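Local coordinates for protein ATP-dependent DNA helicase PIF1 (Candida albicans, PDB 7OTJ) that unwinds DNA in the 5'-3' direction using ATP hydrolysis, and probably resolves G-quadruplexes to keep nuclear and mitochondrial genomes stable, at residues D144-P149 with K504-Y509; L148-K153 with V167-E172; G267-P272 with T434-R439. All coordinates share one frame; numbering follows the deposited sequence.

Interaction 1: D144-P149 with K504-Y509; sequences DFYQLP and KVIEFY. With ALF (tetrafluoroaluminate ion), chain F.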
loop_
_atom_site.group_PDB
_atom_site.type_symbol
_atom_site.label_atom_id
_atom_site.label_comp_id
_atom_site.label_asym_id
_atom_site.label_seq_id
_atom_site.Cartn_x
_atom_site.Cartn_y
_atom_site.Cartn_z
ATOM N N ASP A 144 -3.229 5.559 11.665
ATOM C CA ASP A 144 -4.289 6.484 12.052
ATOM C C ASP A 144 -5.601 5.721 11.961
ATOM O O ASP A 144 -6.018 5.349 10.860
ATOM C CB ASP A 144 -4.289 7.717 11.146
ATOM C CG ASP A 144 -5.372 8.728 11.514
ATOM O OD1 ASP A 144 -5.971 8.611 12.609
ATOM O OD2 ASP A 144 -5.629 9.648 10.698
ATOM N N PHE A 145 -6.233 5.452 13.106
ATOM C CA PHE A 145 -7.453 4.655 13.080
ATOM C C PHE A 145 -8.670 5.429 12.569
ATOM O O PHE A 145 -9.714 4.809 12.337
ATOM C CB PHE A 145 -7.736 4.063 14.466
ATOM C CG PHE A 145 -6.792 2.948 14.853
ATOM C CD1 PHE A 145 -6.888 1.696 14.259
ATOM C CD2 PHE A 145 -5.810 3.149 15.812
ATOM C CE1 PHE A 145 -6.022 0.670 14.612
ATOM C CE2 PHE A 145 -4.943 2.127 16.168
ATOM C CZ PHE A 145 -5.047 0.888 15.569
ATOM N N TYR A 146 -8.570 6.751 12.377
ATOM C CA TYR A 146 -9.624 7.480 11.671
ATOM C C TYR A 146 -9.583 7.230 10.171
ATOM O O TYR A 146 -10.489 7.672 9.454
ATOM C CB TYR A 146 -9.529 8.989 11.942
ATOM C CG TYR A 146 -10.172 9.424 13.241
ATOM C CD1 TYR A 146 -11.467 9.044 13.552
ATOM C CD2 TYR A 146 -9.475 10.197 14.163
ATOM C CE1 TYR A 146 -12.062 9.430 14.740
ATOM C CE2 TYR A 146 -10.060 10.584 15.356
ATOM C CZ TYR A 146 -11.355 10.196 15.639
ATOM O OH TYR A 146 -11.952 10.571 16.822
ATOM N N GLN A 147 -8.559 6.538 9.691
ATOM C CA GLN A 147 -8.418 6.149 8.299
ATOM C C GLN A 147 -9.060 4.771 8.117
ATOM O O GLN A 147 -9.831 4.315 8.966
ATOM C CB GLN A 147 -6.949 6.248 7.887
ATOM C CG GLN A 147 -6.412 7.691 8.019
ATOM C CD GLN A 147 -5.093 7.932 7.303
ATOM O OE1 GLN A 147 -4.741 7.221 6.365
ATOM N NE2 GLN A 147 -4.361 8.949 7.742
ATOM N N LEU A 148 -8.846 4.144 6.968
ATOM C CA LEU A 148 -9.659 2.993 6.588
ATOM C C LEU A 148 -9.557 1.863 7.615
ATOM O O LEU A 148 -8.452 1.545 8.073
ATOM C CB LEU A 148 -9.252 2.509 5.198
ATOM C CG LEU A 148 -9.815 3.443 4.117
ATOM C CD1 LEU A 148 -9.134 3.274 2.766
ATOM C CD2 LEU A 148 -11.318 3.229 3.991
ATOM N N PRO A 149 -10.675 1.257 8.011
ATOM C CA PRO A 149 -10.641 0.132 8.950
ATOM C C PRO A 149 -10.216 -1.142 8.244
ATOM O O PRO A 149 -10.050 -1.144 7.016
ATOM C CB PRO A 149 -12.099 0.047 9.425
ATOM C CG PRO A 149 -12.876 0.489 8.235
ATOM C CD PRO A 149 -12.055 1.603 7.631
ATOM N N LYS A 504 -16.093 2.825 17.635
ATOM C CA LYS A 504 -14.986 2.359 18.464
ATOM C C LYS A 504 -13.706 3.150 18.228
ATOM O O LYS A 504 -12.865 3.229 19.133
ATOM C CB LYS A 504 -14.738 0.868 18.220
ATOM C CG LYS A 504 -15.742 -0.031 18.927
ATOM C CD LYS A 504 -15.418 -1.501 18.747
ATOM C CE LYS A 504 -16.276 -2.364 19.665
ATOM N NZ LYS A 504 -16.145 -1.998 21.112
ATOM N N VAL A 505 -13.546 3.750 17.046
ATOM C CA VAL A 505 -12.373 4.579 16.792
ATOM C C VAL A 505 -12.453 5.872 17.593
ATOM O O VAL A 505 -11.460 6.315 18.183
ATOM C CB VAL A 505 -12.236 4.866 15.284
ATOM C CG1 VAL A 505 -11.098 5.842 15.031
ATOM C CG2 VAL A 505 -12.030 3.583 14.500
ATOM N N ILE A 506 -13.633 6.498 17.621
ATOM C CA ILE A 506 -13.795 7.766 18.327
ATOM C C ILE A 506 -13.558 7.591 19.823
ATOM O O ILE A 506 -12.892 8.416 20.458
ATOM C CB ILE A 506 -15.179 8.375 18.030
ATOM C CG1 ILE A 506 -15.417 8.440 16.520
ATOM C CG2 ILE A 506 -15.272 9.770 18.612
ATOM C CD1 ILE A 506 -16.729 9.097 16.130
ATOM N N GLU A 507 -14.125 6.533 20.417
ATOM C CA GLU A 507 -13.902 6.274 21.841
ATOM C C GLU A 507 -12.443 5.942 22.138
ATOM O O GLU A 507 -11.948 6.258 23.226
ATOM C CB GLU A 507 -14.823 5.157 22.339
ATOM C CG GLU A 507 -14.505 3.774 21.798
ATOM C CD GLU A 507 -15.445 2.712 22.336
ATOM O OE1 GLU A 507 -16.443 3.079 22.991
ATOM O OE2 GLU A 507 -15.185 1.512 22.104
ATOM N N PHE A 508 -11.752 5.292 21.197
ATOM C CA PHE A 508 -10.322 5.038 21.353
ATOM C C PHE A 508 -9.555 6.337 21.560
ATOM O O PHE A 508 -8.823 6.484 22.545
ATOM C CB PHE A 508 -9.791 4.278 20.133
ATOM C CG PHE A 508 -8.290 4.125 20.105
ATOM C CD1 PHE A 508 -7.665 3.115 20.822
ATOM C CD2 PHE A 508 -7.503 4.977 19.338
ATOM C CE1 PHE A 508 -6.288 2.969 20.788
ATOM C CE2 PHE A 508 -6.120 4.834 19.307
ATOM C CZ PHE A 508 -5.516 3.824 20.034
ATOM N N TYR A 509 -9.720 7.302 20.646
ATOM C CA TYR A 509 -8.930 8.526 20.737
ATOM C C TYR A 509 -9.378 9.430 21.876
ATOM O O TYR A 509 -8.567 10.218 22.373
ATOM C CB TYR A 509 -8.975 9.299 19.414
ATOM C CG TYR A 509 -8.064 8.731 18.347
ATOM C CD1 TYR A 509 -6.684 8.777 18.491
ATOM C CD2 TYR A 509 -8.583 8.143 17.198
ATOM C CE1 TYR A 509 -5.843 8.249 17.524
ATOM C CE2 TYR A 509 -7.748 7.614 16.226
ATOM C CZ TYR A 509 -6.378 7.669 16.397
ATOM O OH TYR A 509 -5.535 7.144 15.440
HETATM AL AL ALF F . -0.928 9.081 5.766
HETATM F F1 ALF F . -0.016 7.583 6.074
HETATM F F2 ALF F . -1.833 10.588 5.445
HETATM F F3 ALF F . -1.368 9.112 7.496
HETATM F F4 ALF F . -0.430 9.107 4.051
HETATM O O HOH W 1 -2.661 7.436 5.367
#

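Interaction 2: L148-K153 with V167-E172; sequences LPPVVK and VFFAFE. With nucleotides of chain C.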
loop_
_atom_site.group_PDB
_atom_site.type_symbol
_atom_site.label_atom_id
_atom_site.label_comp_id
_atom_site.label_asym_id
_atom_site.label_seq_id
_atom_site.Cartn_x
_atom_site.Cartn_y
_atom_site.Cartn_z
ATOM N N LEU A 148 -8.846 4.144 6.968
ATOM C CA LEU A 148 -9.659 2.993 6.588
ATOM C C LEU A 148 -9.557 1.863 7.615
ATOM O O LEU A 148 -8.452 1.545 8.073
ATOM C CB LEU A 148 -9.252 2.509 5.198
ATOM C CG LEU A 148 -9.815 3.443 4.117
ATOM C CD1 LEU A 148 -9.134 3.274 2.766
ATOM C CD2 LEU A 148 -11.318 3.229 3.991
ATOM N N PRO A 149 -10.675 1.257 8.011
ATOM C CA PRO A 149 -10.641 0.132 8.950
ATOM C C PRO A 149 -10.216 -1.142 8.244
ATOM O O PRO A 149 -10.050 -1.144 7.016
ATOM C CB PRO A 149 -12.099 0.047 9.425
ATOM C CG PRO A 149 -12.876 0.489 8.235
ATOM C CD PRO A 149 -12.055 1.603 7.631
ATOM N N PRO A 150 -9.995 -2.235 8.979
ATOM C CA PRO A 150 -9.706 -3.516 8.316
ATOM C C PRO A 150 -10.829 -3.914 7.369
ATOM O O PRO A 150 -12.007 -3.705 7.656
ATOM C CB PRO A 150 -9.583 -4.505 9.484
ATOM C CG PRO A 150 -9.302 -3.674 10.668
ATOM C CD PRO A 150 -9.987 -2.363 10.447
ATOM N N VAL A 151 -10.460 -4.535 6.257
ATOM C CA VAL A 151 -11.439 -4.926 5.249
ATOM C C VAL A 151 -12.209 -6.147 5.736
ATOM O O VAL A 151 -11.614 -7.153 6.142
ATOM C CB VAL A 151 -10.757 -5.189 3.898
ATOM C CG1 VAL A 151 -11.763 -5.747 2.899
ATOM C CG2 VAL A 151 -10.131 -3.898 3.365
ATOM N N VAL A 152 -13.536 -6.052 5.717
ATOM C CA VAL A 152 -14.412 -7.158 6.082
ATOM C C VAL A 152 -15.175 -7.620 4.839
ATOM O O VAL A 152 -15.139 -6.984 3.787
ATOM C CB VAL A 152 -15.380 -6.787 7.226
ATOM C CG1 VAL A 152 -14.656 -6.810 8.565
ATOM C CG2 VAL A 152 -16.022 -5.418 6.975
ATOM N N LYS A 153 -15.874 -8.747 4.976
ATOM C CA LYS A 153 -16.609 -9.370 3.865
ATOM C C LYS A 153 -17.575 -8.406 3.167
ATOM O O LYS A 153 -18.725 -8.244 3.578
ATOM C CB LYS A 153 -17.381 -10.596 4.367
ATOM C CG LYS A 153 -18.174 -11.334 3.293
ATOM C CD LYS A 153 -19.149 -12.324 3.918
ATOM C CE LYS A 153 -20.176 -11.612 4.786
ATOM N NZ LYS A 153 -21.071 -12.570 5.494
ATOM N N VAL A 167 -16.096 -6.038 12.409
ATOM C CA VAL A 167 -14.886 -5.227 12.310
ATOM C C VAL A 167 -14.196 -5.242 13.672
ATOM O O VAL A 167 -14.731 -4.733 14.662
ATOM C CB VAL A 167 -15.197 -3.794 11.857
ATOM C CG1 VAL A 167 -13.916 -3.000 11.685
ATOM C CG2 VAL A 167 -15.987 -3.806 10.558
ATOM N N PHE A 168 -13.020 -5.862 13.727
ATOM C CA PHE A 168 -12.238 -6.017 14.950
ATOM C C PHE A 168 -10.960 -5.195 14.793
ATOM O O PHE A 168 -10.009 -5.633 14.140
ATOM C CB PHE A 168 -11.943 -7.490 15.213
ATOM C CG PHE A 168 -11.462 -7.772 16.598
ATOM C CD1 PHE A 168 -12.250 -7.458 17.695
ATOM C CD2 PHE A 168 -10.228 -8.364 16.810
ATOM C CE1 PHE A 168 -11.807 -7.721 18.980
ATOM C CE2 PHE A 168 -9.784 -8.632 18.091
ATOM C CZ PHE A 168 -10.573 -8.310 19.175
ATOM N N PHE A 169 -10.959 -3.982 15.344
ATOM C CA PHE A 169 -9.811 -3.101 15.174
ATOM C C PHE A 169 -8.582 -3.649 15.902
ATOM O O PHE A 169 -8.678 -4.457 16.832
ATOM C CB PHE A 169 -10.135 -1.691 15.676
ATOM C CG PHE A 169 -11.091 -0.936 14.799
ATOM C CD1 PHE A 169 -12.451 -0.952 15.061
ATOM C CD2 PHE A 169 -10.632 -0.207 13.711
ATOM C CE1 PHE A 169 -13.340 -0.256 14.253
ATOM C CE2 PHE A 169 -11.520 0.492 12.899
ATOM C CZ PHE A 169 -12.871 0.465 13.172
ATOM N N ALA A 170 -7.411 -3.160 15.487
ATOM C CA ALA A 170 -6.167 -3.668 16.053
ATOM C C ALA A 170 -6.059 -3.340 17.535
ATOM O O ALA A 170 -5.571 -4.163 18.319
ATOM C CB ALA A 170 -4.971 -3.094 15.294
ATOM N N PHE A 171 -6.521 -2.151 17.939
ATOM C CA PHE A 171 -6.423 -1.720 19.329
ATOM C C PHE A 171 -7.340 -2.489 20.270
ATOM O O PHE A 171 -7.276 -2.265 21.483
ATOM C CB PHE A 171 -6.701 -0.219 19.452
ATOM C CG PHE A 171 -8.027 0.223 18.876
ATOM C CD1 PHE A 171 -9.205 0.061 19.590
ATOM C CD2 PHE A 171 -8.082 0.847 17.638
ATOM C CE1 PHE A 171 -10.421 0.489 19.063
ATOM C CE2 PHE A 171 -9.286 1.279 17.113
ATOM C CZ PHE A 171 -10.457 1.101 17.823
ATOM N N GLU A 172 -8.196 -3.366 19.749
ATOM C CA GLU A 172 -9.052 -4.191 20.589
ATOM C C GLU A 172 -8.434 -5.543 20.900
ATOM O O GLU A 172 -8.879 -6.211 21.840
ATOM C CB GLU A 172 -10.409 -4.421 19.917
ATOM C CG GLU A 172 -11.070 -3.184 19.335
ATOM C CD GLU A 172 -12.383 -3.514 18.649
ATOM O OE1 GLU A 172 -13.334 -3.915 19.351
ATOM O OE2 GLU A 172 -12.458 -3.397 17.408
ATOM P P DT C 3 -8.670 -2.928 -3.247
ATOM O OP1 DT C 3 -7.827 -1.930 -3.951
ATOM O OP2 DT C 3 -9.376 -3.978 -4.020
ATOM O "O5'" DT C 3 -7.795 -3.656 -2.115
ATOM C "C5'" DT C 3 -7.118 -2.873 -1.141
ATOM C "C4'" DT C 3 -6.668 -3.711 0.054
ATOM O "O4'" DT C 3 -7.819 -4.229 0.750
ATOM C "C3'" DT C 3 -5.821 -4.923 -0.276
ATOM O "O3'" DT C 3 -4.457 -4.549 -0.330
ATOM C "C2'" DT C 3 -6.091 -5.860 0.903
ATOM C "C1'" DT C 3 -7.517 -5.496 1.313
ATOM N N1 DT C 3 -8.547 -6.462 0.850
ATOM C C2 DT C 3 -8.927 -7.490 1.677
ATOM O O2 DT C 3 -8.444 -7.669 2.778
ATOM N N3 DT C 3 -9.898 -8.311 1.160
ATOM C C4 DT C 3 -10.518 -8.196 -0.079
ATOM O O4 DT C 3 -11.382 -8.981 -0.464
ATOM C C5 DT C 3 -10.073 -7.089 -0.891
ATOM C C7 DT C 3 -10.666 -6.860 -2.253
ATOM C C6 DT C 3 -9.126 -6.284 -0.390
ATOM P P DT C 2 -14.629 -3.605 -4.475
ATOM O OP1 DT C 2 -14.922 -2.595 -5.518
ATOM O OP2 DT C 2 -14.654 -5.049 -4.802
ATOM O "O5'" DT C 2 -13.206 -3.240 -3.845
ATOM C "C5'" DT C 2 -12.866 -1.879 -3.588
ATOM C "C4'" DT C 2 -12.128 -1.736 -2.269
ATOM O "O4'" DT C 2 -13.057 -1.929 -1.186
ATOM C "C3'" DT C 2 -11.000 -2.735 -2.066
ATOM O "O3'" DT C 2 -9.775 -2.121 -2.411
ATOM C "C2'" DT C 2 -11.051 -3.075 -0.571
ATOM C "C1'" DT C 2 -12.475 -2.706 -0.152
ATOM N N1 DT C 2 -13.365 -3.882 0.111
ATOM C C2 DT C 2 -14.122 -3.906 1.263
ATOM O O2 DT C 2 -14.087 -3.023 2.104
ATOM N N3 DT C 2 -14.916 -5.015 1.405
ATOM C C4 DT C 2 -15.036 -6.072 0.523
ATOM O O4 DT C 2 -15.778 -7.025 0.741
ATOM C C5 DT C 2 -14.227 -5.977 -0.670
ATOM C C7 DT C 2 -14.276 -7.066 -1.702
ATOM C C6 DT C 2 -13.443 -4.898 -0.818
#

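Interaction 3: G267-P272 with T434-R439; sequences GILPEP and TVLVSR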
loop_
_atom_site.group_PDB
_atom_site.type_symbol
_atom_site.label_atom_id
_atom_site.label_comp_id
_atom_site.label_asym_id
_atom_site.label_seq_id
_atom_site.Cartn_x
_atom_site.Cartn_y
_atom_site.Cartn_z
ATOM N N GLY A 267 0.189 -23.944 -14.885
ATOM C CA GLY A 267 0.180 -24.440 -13.523
ATOM C C GLY A 267 -0.250 -25.885 -13.370
ATOM O O GLY A 267 -0.982 -26.419 -14.209
ATOM N N ILE A 268 0.201 -26.525 -12.292
ATOM C CA ILE A 268 -0.113 -27.923 -12.024
ATOM C C ILE A 268 -1.250 -28.073 -11.017
ATOM O O ILE A 268 -1.554 -29.193 -10.594
ATOM C CB ILE A 268 1.134 -28.688 -11.553
ATOM C CG1 ILE A 268 1.663 -28.096 -10.243
ATOM C CG2 ILE A 268 2.206 -28.692 -12.640
ATOM C CD1 ILE A 268 2.914 -28.768 -9.735
ATOM N N LEU A 269 -1.885 -26.978 -10.626
ATOM C CA LEU A 269 -3.054 -27.090 -9.771
ATOM C C LEU A 269 -4.290 -27.433 -10.602
ATOM O O LEU A 269 -4.404 -27.022 -11.758
ATOM C CB LEU A 269 -3.304 -25.790 -9.018
ATOM C CG LEU A 269 -2.391 -25.370 -7.873
ATOM C CD1 LEU A 269 -2.983 -24.110 -7.248
ATOM C CD2 LEU A 269 -2.201 -26.487 -6.832
ATOM N N PRO A 270 -5.222 -28.192 -10.035
ATOM C CA PRO A 270 -6.481 -28.471 -10.735
ATOM C C PRO A 270 -7.382 -27.243 -10.758
ATOM O O PRO A 270 -7.125 -26.230 -10.108
ATOM C CB PRO A 270 -7.093 -29.608 -9.915
ATOM C CG PRO A 270 -6.560 -29.393 -8.535
ATOM C CD PRO A 270 -5.173 -28.827 -8.706
ATOM N N GLU A 271 -8.444 -27.333 -11.558
ATOM C CA GLU A 271 -9.457 -26.291 -11.531
ATOM C C GLU A 271 -10.517 -26.614 -10.486
ATOM O O GLU A 271 -10.734 -27.781 -10.142
ATOM C CB GLU A 271 -10.113 -26.146 -12.909
ATOM C CG GLU A 271 -9.190 -25.680 -14.032
ATOM C CD GLU A 271 -8.808 -24.206 -13.943
ATOM O OE1 GLU A 271 -9.239 -23.517 -12.996
ATOM O OE2 GLU A 271 -8.069 -23.735 -14.834
ATOM N N PRO A 272 -11.236 -25.600 -9.980
ATOM C CA PRO A 272 -11.133 -24.160 -10.246
ATOM C C PRO A 272 -9.989 -23.487 -9.480
ATOM O O PRO A 272 -9.788 -22.277 -9.620
ATOM C CB PRO A 272 -12.487 -23.633 -9.779
ATOM C CG PRO A 272 -12.831 -24.529 -8.636
ATOM C CD PRO A 272 -12.264 -25.892 -8.964
ATOM N N THR A 434 8.458 -26.018 -5.702
ATOM C CA THR A 434 7.687 -26.485 -6.848
ATOM C C THR A 434 6.614 -25.454 -7.176
ATOM O O THR A 434 5.727 -25.191 -6.357
ATOM C CB THR A 434 7.061 -27.845 -6.548
ATOM O OG1 THR A 434 8.095 -28.805 -6.293
ATOM C CG2 THR A 434 6.215 -28.318 -7.713
ATOM N N VAL A 435 6.690 -24.870 -8.369
ATOM C CA VAL A 435 5.742 -23.827 -8.741
ATOM C C VAL A 435 4.400 -24.480 -9.047
ATOM O O VAL A 435 4.315 -25.412 -9.854
ATOM C CB VAL A 435 6.260 -23.015 -9.937
ATOM C CG1 VAL A 435 6.910 -23.931 -10.953
ATOM C CG2 VAL A 435 5.130 -22.236 -10.581
ATOM N N LEU A 436 3.354 -24.021 -8.365
ATOM C CA LEU A 436 2.022 -24.581 -8.549
ATOM C C LEU A 436 1.215 -23.817 -9.588
ATOM O O LEU A 436 0.434 -24.425 -10.330
ATOM C CB LEU A 436 1.274 -24.599 -7.211
ATOM C CG LEU A 436 1.968 -25.323 -6.042
ATOM C CD1 LEU A 436 1.156 -25.220 -4.762
ATOM C CD2 LEU A 436 2.246 -26.783 -6.369
ATOM N N VAL A 437 1.420 -22.506 -9.684
ATOM C CA VAL A 437 0.768 -21.661 -10.675
ATOM C C VAL A 437 1.796 -20.649 -11.163
ATOM O O VAL A 437 2.595 -20.139 -10.371
ATOM C CB VAL A 437 -0.472 -20.947 -10.095
ATOM C CG1 VAL A 437 -1.022 -19.966 -11.096
ATOM C CG2 VAL A 437 -1.540 -21.947 -9.714
ATOM N N SER A 438 1.802 -20.391 -12.475
ATOM C CA SER A 438 2.715 -19.427 -13.075
ATOM C C SER A 438 1.961 -18.480 -14.002
ATOM O O SER A 438 1.126 -18.913 -14.804
ATOM C CB SER A 438 3.823 -20.143 -13.849
ATOM O OG SER A 438 4.721 -19.215 -14.429
ATOM N N ARG A 439 2.291 -17.191 -13.918
ATOM C CA ARG A 439 1.794 -16.197 -14.861
ATOM C C ARG A 439 2.959 -15.345 -15.334
ATOM O O ARG A 439 3.694 -14.782 -14.515
ATOM C CB ARG A 439 0.715 -15.288 -14.257
ATOM C CG ARG A 439 0.457 -14.046 -15.118
ATOM C CD ARG A 439 -0.760 -13.256 -14.677
ATOM N NE ARG A 439 -1.999 -13.965 -14.969
ATOM C CZ ARG A 439 -3.193 -13.600 -14.522
ATOM N NH1 ARG A 439 -3.351 -12.511 -13.782
ATOM N NH2 ARG A 439 -4.251 -14.353 -14.815
#

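Interaction 1: D144-P149 with K504-Y509
Phe145 and Tyr146 meet one side of helix 503-511 near the C terminus, and Tyr509 fits against both. The Tyr509 hydroxyl OH accepts the backbone N-H of Phe145 at 3.0 Å, with an N-H...O angle of 156°. The Phe145 N lies at the edge of the Tyr509 ring, in its plane. Tyr509 OH is also hydrogen-bonded to Thr24 OG1. The rings of Tyr146 and Tyr509 are nearly parallel but slid past each other, so they barely overlap; Tyr146 CE2 and Tyr509 CD2 are 3.4 Å apart. Val505 CG1 packs obliquely on Tyr146 CD1 at 3.5 Å. Ile506 CG1 meets the edge of the Tyr146 ring, and Tyr146 OH lies 3.7 Å from Ile506 CA. Phe145 CG is anti to the carbonyl carbon (chi1 -72°), beside the backbone N that Tyr509 holds. The Phe145 ring turns its edge to the face of Phe508 in a T-shaped pair, with centroids 5.4 Å apart and planes at 71°. Phe145 CB rests on Val505 CG1 at 3.8 Å.

The backbone bond from Gln147 N to Asp144 O closes a type I turn. Within it Asp144 OD1 accepts from Tyr146 N, an Asx turn, with the donor above the carboxylate plane. OD2 accepts from Gln147 NE2 through its anti lone pair, and forms a salt bridge with Arg206. Gln147 is extended beyond CG. Its NE2 donates to F3 of the tetrafluoroaluminate at 3.0 Å. Lys31, Arg191 and Arg482 also bind that ion.

The sequence fits helicase motif III, the GDxxQLPP loop of SF1B helicases. Gln147 NE2 joins Asp144 to the phosphate mimic, so Asp144 probably helps orient the amide as a second-shell residue. The Tyr509 hydroxyl holds the same turn from a helix more than 350 residues later, which links this helix to the nucleotide site.

Interaction 2: L148-K153 with V167-E172
Pro149 and Pro150 pack against Val167 and Phe169 within one long loop. Segment 148-153 begins at the end of the probable helicase motif III (GDxxQLPP), and both segments belong to the PIF1-like helicase region of P-loop NTPase type.

The contact is apolar, and no hydrogen bond crosses it. Pro149 CB touches Phe169 CE2 at 3.5 Å. Pro150 CD reaches Phe169 CD2 at 4.0 Å, and both prolines approach the ring obliquely. Val167 CG1 lies over one face of the Phe169 ring, offset toward the rim, and comes within 4.2 Å of Pro150 CD. Further along the chain, Val152 and Val167 cross at about a right angle. With CG1 anti to the carbonyl carbon (chi1 -78°), Val152 sets CG1 3.8 Å from Val167 CG2.

Polar bonds stay inside segment 167-172. Phe169 N donates to Glu172 OE2, which also sits at the edge of the Phe169 ring, in its plane. Glu172 N returns a bond to Phe169 O, closing a short 3-10 turn. Outside, His502 meets Phe169 edge-to-face.

Val151 points away from this packing, and its methyls touch the bound DNA. Its CG1 lies between two thymine bases of chain C, 3.4 Å from C2 of DT2, while its CG2 is 3.5 Å from the sugar O4' of DT3. The backbone O of Val152 comes within 3.1 Å of N3 of DT2 of chain C.

Interaction 3: G267-P272 with T434-R439
The flat groups that meet between Gly267-Leu269 and Leu436 are peptide groups; no aromatic ring takes part. The carbonyl O of Leu436 accepts from Ile268 N at 2.9 Å, with the donor tilted 29° from the carbonyl plane. Leu269 N makes a second, weak bond to the same oxygen at 3.5 Å. Gly267 CA also lies beside this oxygen. The backbone angles of Gly267 (phi 165°) call for glycine, because a CB would be pressed against the carbonyl O of the residue before.

With CG1 between the backbone N and the carbonyl carbon (chi1 62°), Ile268 brings CG1 near the backbone O of both Val435 and Leu436. The tip of this side chain, CD1, packs on the backbone O of Val435 at 3.6 Å and on Thr434 CG2 at 3.9 Å.

Gly267 and Val437 form an antiparallel, non-hydrogen-bonded pair at the end of strand 259-267. This strand and strand 435-446 belong to the curled antiparallel sheet, consistent with the SH3-like 2B domain of PIF1 helicases. Leu436 and Val437 both face Thr428 of strand 424-429, which makes a classic beta bulge where the chain turns a corner. Ser438 OG is hydrogen-bonded to Gln425.

Leu269 is held by two neighbours. It crosses the Leu436 side chain obliquely, with Leu269 CG 3.8 Å from Leu436 CB. Its CD1 meets Val437 CG2 at 3.6 Å, the two side chains at about a right angle. Val437 also touches Val277 and Leu278 of helix 273-279.

In the fold
From the N terminus, the loop after strand 138-143 of the six-stranded parallel sheet supplies segments to interactions 1 and 2, which share Leu148 and Pro149. Interaction 2 closes first, across a short loop that is partly unmodelled. It closes before interaction 3 opens, so these two are in series. Interaction 3 ties strand 435-446 to the chain leaving strand 259-267, nested inside the long span of interaction 1. Interaction 1 closes last, joining the first loop to helix 503-511, which follows the four-stranded parallel sheet. Interactions 1 and 2 touch, with Val505 on Phe169 and Phe508 on Phe171. Interaction 3 stands apart, its centre about 40 Å from that of interaction 1.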